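Local coordinates for uncharacterized protein (Pyrobaculum aerophilum, PDB 2ZYZ) that is a structural subunit of a splicing endonuclease and probably binds nucleic acid, at residues I49-K52 against K53-L57; V75-M78 against G79-S83. All coordinates share one frame; numbering follows the deposited sequence.

Contact 1 of 2, residues I49-K52 against K53-L57; sequences IAEK and KERYL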
loop_
_atom_site.group_PDB
_atom_site.type_symbol
_atom_site.label_atom_id
_atom_site.label_comp_id
_atom_site.label_asym_id
_atom_site.label_seq_id
_atom_site.Cartn_x
_atom_site.Cartn_y
_atom_site.Cartn_z
ATOM N N ILE C 49 -24.427 -10.377 -13.448
ATOM C CA ILE C 49 -25.057 -11.018 -12.316
ATOM C C ILE C 49 -24.832 -12.495 -12.431
ATOM O O ILE C 49 -25.026 -13.037 -13.473
ATOM C CB ILE C 49 -26.570 -10.762 -12.305
ATOM C CG1 ILE C 49 -26.832 -9.280 -12.274
ATOM C CG2 ILE C 49 -27.237 -11.432 -11.097
ATOM C CD1 ILE C 49 -28.189 -8.877 -12.477
ATOM N N ALA C 50 -24.454 -13.140 -11.340
ATOM C CA ALA C 50 -24.334 -14.570 -11.318
ATOM C C ALA C 50 -24.869 -15.083 -10.008
ATOM O O ALA C 50 -24.988 -14.354 -9.100
ATOM C CB ALA C 50 -22.977 -14.991 -11.496
ATOM N N GLU C 51 -25.163 -16.366 -9.934
ATOM C CA GLU C 51 -25.911 -16.938 -8.816
ATOM C C GLU C 51 -25.344 -18.262 -8.335
ATOM O O GLU C 51 -25.069 -19.109 -9.114
ATOM C CB GLU C 51 -27.354 -17.146 -9.192
ATOM C CG GLU C 51 -28.084 -18.054 -8.229
ATOM C CD GLU C 51 -29.591 -17.889 -8.230
ATOM O OE1 GLU C 51 -30.184 -18.229 -7.183
ATOM O OE2 GLU C 51 -30.182 -17.474 -9.253
ATOM N N LYS C 52 -25.154 -18.380 -7.034
ATOM C CA LYS C 52 -24.932 -19.647 -6.409
ATOM C C LYS C 52 -25.957 -19.803 -5.316
ATOM O O LYS C 52 -27.021 -20.229 -5.552
ATOM C CB LYS C 52 -23.551 -19.765 -5.826
ATOM C CG LYS C 52 -23.002 -21.142 -5.826
ATOM C CD LYS C 52 -21.808 -21.251 -4.959
ATOM C CE LYS C 52 -21.426 -22.640 -4.681
ATOM N NZ LYS C 52 -20.014 -22.707 -4.324
ATOM N N LYS C 53 -25.661 -19.350 -4.126
ATOM C CA LYS C 53 -26.730 -19.425 -3.148
ATOM C C LYS C 53 -27.663 -18.248 -3.336
ATOM O O LYS C 53 -28.844 -18.418 -3.417
ATOM C CB LYS C 53 -26.206 -19.510 -1.733
ATOM C CG LYS C 53 -25.546 -20.828 -1.391
ATOM C CD LYS C 53 -24.415 -20.678 -0.400
ATOM C CE LYS C 53 -23.441 -21.795 -0.533
ATOM N NZ LYS C 53 -22.376 -21.509 -1.514
ATOM N N GLU C 54 -27.102 -17.060 -3.421
ATOM C CA GLU C 54 -27.873 -15.885 -3.764
ATOM C C GLU C 54 -27.350 -15.320 -5.072
ATOM O O GLU C 54 -26.439 -15.850 -5.604
ATOM C CB GLU C 54 -27.898 -14.859 -2.643
ATOM C CG GLU C 54 -26.604 -14.516 -1.995
ATOM C CD GLU C 54 -26.719 -13.477 -0.794
ATOM O OE1 GLU C 54 -27.645 -12.656 -0.699
ATOM O OE2 GLU C 54 -25.830 -13.458 0.062
ATOM N N ARG C 55 -27.976 -14.291 -5.593
ATOM C CA ARG C 55 -27.416 -13.542 -6.705
ATOM C C ARG C 55 -26.492 -12.439 -6.263
ATOM O O ARG C 55 -26.780 -11.732 -5.351
ATOM C CB ARG C 55 -28.512 -12.942 -7.557
ATOM C CG ARG C 55 -29.552 -13.938 -7.935
ATOM C CD ARG C 55 -30.385 -13.506 -9.056
ATOM N NE ARG C 55 -30.971 -14.627 -9.760
ATOM C CZ ARG C 55 -31.935 -14.472 -10.663
ATOM N NH1 ARG C 55 -32.434 -15.508 -11.266
ATOM N NH2 ARG C 55 -32.362 -13.268 -10.977
ATOM N N TYR C 56 -25.384 -12.310 -6.970
ATOM C CA TYR C 56 -24.432 -11.258 -6.723
ATOM C C TYR C 56 -24.202 -10.410 -7.968
ATOM O O TYR C 56 -24.320 -10.877 -9.028
ATOM C CB TYR C 56 -23.089 -11.844 -6.323
ATOM C CG TYR C 56 -23.032 -12.827 -5.157
ATOM C CD1 TYR C 56 -23.221 -14.147 -5.372
ATOM C CD2 TYR C 56 -22.697 -12.432 -3.899
ATOM C CE1 TYR C 56 -23.162 -15.015 -4.411
ATOM C CE2 TYR C 56 -22.632 -13.336 -2.895
ATOM C CZ TYR C 56 -22.856 -14.641 -3.177
ATOM O OH TYR C 56 -22.787 -15.656 -2.256
ATOM N N LEU C 57 -23.819 -9.174 -7.768
ATOM C CA LEU C 57 -23.379 -8.349 -8.831
ATOM C C LEU C 57 -21.874 -8.343 -8.876
ATOM O O LEU C 57 -21.265 -7.928 -7.944
ATOM C CB LEU C 57 -23.912 -6.944 -8.667
ATOM C CG LEU C 57 -23.609 -5.897 -9.718
ATOM C CD1 LEU C 57 -24.281 -6.244 -10.981
ATOM C CD2 LEU C 57 -24.043 -4.579 -9.239
HETATM O O HOH W 1 -32.251 -18.399 -10.952
#

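Contact 2 of 2, residues V75-M78 against G79-S83; sequences VINM and GETLS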
loop_
_atom_site.group_PDB
_atom_site.type_symbol
_atom_site.label_atom_id
_atom_site.label_comp_id
_atom_site.label_asym_id
_atom_site.label_seq_id
_atom_site.Cartn_x
_atom_site.Cartn_y
_atom_site.Cartn_z
ATOM N N VAL C 75 -21.129 1.264 -9.151
ATOM C CA VAL C 75 -21.365 -0.139 -9.142
ATOM C C VAL C 75 -21.927 -0.580 -7.792
ATOM O O VAL C 75 -22.852 -1.314 -7.718
ATOM C CB VAL C 75 -20.093 -0.902 -9.484
ATOM C CG1 VAL C 75 -20.304 -2.325 -9.424
ATOM C CG2 VAL C 75 -19.568 -0.481 -10.778
ATOM N N ILE C 76 -21.350 -0.069 -6.727
ATOM C CA ILE C 76 -21.829 -0.361 -5.404
ATOM C C ILE C 76 -23.273 0.114 -5.261
ATOM O O ILE C 76 -24.073 -0.542 -4.764
ATOM C CB ILE C 76 -20.944 0.301 -4.370
ATOM C CG1 ILE C 76 -19.556 -0.315 -4.403
ATOM C CG2 ILE C 76 -21.591 0.284 -3.072
ATOM C CD1 ILE C 76 -18.538 0.378 -3.644
ATOM N N ASN C 77 -23.560 1.261 -5.780
ATOM C CA ASN C 77 -24.901 1.764 -5.725
ATOM C C ASN C 77 -25.840 0.898 -6.544
ATOM O O ASN C 77 -26.907 0.670 -6.173
ATOM C CB ASN C 77 -24.916 3.196 -6.248
ATOM C CG ASN C 77 -26.253 3.876 -6.086
ATOM O OD1 ASN C 77 -26.817 4.381 -7.023
ATOM N ND2 ASN C 77 -26.726 3.917 -4.892
ATOM N N MET C 78 -25.436 0.450 -7.702
ATOM C CA MET C 78 -26.247 -0.525 -8.413
ATOM C C MET C 78 -26.580 -1.756 -7.569
ATOM O O MET C 78 -27.643 -2.226 -7.581
ATOM C CB MET C 78 -25.531 -0.977 -9.664
ATOM C CG MET C 78 -26.194 -0.757 -10.906
ATOM S SD MET C 78 -25.329 -1.548 -12.229
ATOM C CE MET C 78 -23.997 -0.547 -12.272
ATOM N N GLY C 79 -25.637 -2.255 -6.801
ATOM C CA GLY C 79 -25.945 -3.404 -6.011
ATOM C C GLY C 79 -27.005 -3.105 -4.978
ATOM O O GLY C 79 -27.821 -3.927 -4.695
ATOM N N GLU C 80 -26.941 -1.916 -4.396
ATOM C CA GLU C 80 -27.944 -1.482 -3.456
ATOM C C GLU C 80 -29.293 -1.382 -4.184
ATOM O O GLU C 80 -30.229 -1.881 -3.741
ATOM C CB GLU C 80 -27.565 -0.144 -2.788
ATOM C CG GLU C 80 -26.392 -0.231 -1.858
ATOM C CD GLU C 80 -26.152 1.013 -1.030
ATOM O OE1 GLU C 80 -27.069 1.770 -0.847
ATOM O OE2 GLU C 80 -25.049 1.212 -0.540
ATOM N N THR C 81 -29.304 -0.779 -5.345
ATOM C CA THR C 81 -30.514 -0.589 -6.120
ATOM C C THR C 81 -31.141 -1.895 -6.552
ATOM O O THR C 81 -32.322 -2.005 -6.591
ATOM C CB THR C 81 -30.212 0.204 -7.351
ATOM O OG1 THR C 81 -29.924 1.541 -7.005
ATOM C CG2 THR C 81 -31.313 0.155 -8.348
ATOM N N LEU C 82 -30.306 -2.864 -6.884
ATOM C CA LEU C 82 -30.739 -4.173 -7.338
ATOM C C LEU C 82 -30.925 -5.133 -6.158
ATOM O O LEU C 82 -31.242 -6.239 -6.340
ATOM C CB LEU C 82 -29.712 -4.751 -8.294
ATOM C CG LEU C 82 -29.594 -4.378 -9.783
ATOM C CD1 LEU C 82 -29.795 -2.990 -10.062
ATOM C CD2 LEU C 82 -28.395 -4.860 -10.430
ATOM N N SER C 83 -30.700 -4.663 -4.956
ATOM C CA SER C 83 -30.634 -5.531 -3.814
ATOM C C SER C 83 -29.759 -6.734 -3.779
ATOM O O SER C 83 -30.141 -7.742 -3.328
ATOM C CB SER C 83 -32.014 -5.867 -3.265
ATOM O OG SER C 83 -32.758 -4.710 -3.067
#

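Contact 1 of 2, residues I49-K52 against K53-L57
A50 and Y56 face each other as the antiparallel hydrogen-bonded pair of a beta hairpin made by strands 47-51 and 55-62, whose short axes run 150° apart in direction. A50 N donates to Y56 O at 3.2 Å, and Y56 N returns an almost straight bond to A50 O at 3.0 Å. Beyond this ladder K52 N reaches E54 O at 3.2 Å, closing the turn. The non-hydrogen-bonded pairs I49-L57 and E51-R55 flank A50-Y56 and place their side chains on one face of the sheet; A50 and Y56 point to the other. On the first face the apolar end is I49 CG1 against L57 CD1 at 4.2 Å, while toward the turn the face becomes charged. E51 carries CG anti to its own N (chi1 165°), and its extended chain brings the carboxylate across that of R55. There R55 NE gives a straight salt-bridge bond to E51 OE2, 3.0 Å long, lying in the guanidinium plane but arriving above the carboxylate plane, the two planes being 83° apart. With an alanine in place of this glutamate, R55 NE would probably lose its charged mate and the guanidinium would be freer to swing. At the turn K52 and K53 lie side by side, pointing the same way with NZ atoms 3.9 Å apart, a likely repulsion; K52 NZ also bonds R35 O, which may partly offset it. A water closes the ion pair into a ring, donating to E51 OE2 at 2.8 Å and accepting from R55 NH1 at 2.9 Å.

Contact 2 of 2, residues V75-M78 against G79-S83
M78 and L82 sit one turn apart at the C-terminal end of helix 69-81, which finishes in a Schellman motif, with S83 the first residue to leave helical geometry. Their side chains meet loosely on the same flank, M78 CG to L82 CD1 at 4.3 Å. M78 has an unusual first torsion, chi1 -121°, away from the staggered positions, and bends again at chi3, while its side chain also packs on L57 of strand 55-62. L82 turns CG anti to its carbonyl carbon, beside its own N, a torsion that brings its branch back along the preceding turn: CD1 comes to 3.4 Å from M78 O, the same oxygen that accepts L82 N at 2.8 Å. One carbonyl is thus gripped by an amide and touched by an isobutyl group.

The neighbouring carbonyl, N77 O, is met differently. T81 N binds it at 2.9 Å, and T81 OG1, set beside the backbone N by chi1 -71°, adds a weak bond to it at 3.2 Å, a threonine side chain folded back on its own helix. E80 lays the start of its extended chain alongside I76 O, CG at 3.7 Å, then reaches toward the I76 methyl branch and forms a salt bridge with R106. I76 packs on V102 of strand 97-104 and on an apolar side chain of another protein's chain. Main-chain bonds from G79 to V75 and from E80 to I76 keep the regular helical spacing up to the cap. With phi 52° at S83, the chain then turns, and S83 N donates back to E80 O at 3.1 Å.

Contact 1 precedes contact 2 in sequence, and strand 55-62 leads into helix 69-81, the first two elements of a beta-alpha-beta crossover that ends in strand 86-91. The centres of the two contacts lie about 13 Å apart, yet the hairpin and the helix end touch through L57. One methyl of this leucine, CD2, lies 3.7 Å from G79 N and 3.9 Å from M78 CB, packing on the helix where G79 has no side chain. The backbone of L57 bonds P85 and V87, the latter on the parallel strand 86-91. L57 thus belongs to the hairpin and packs on the helix end.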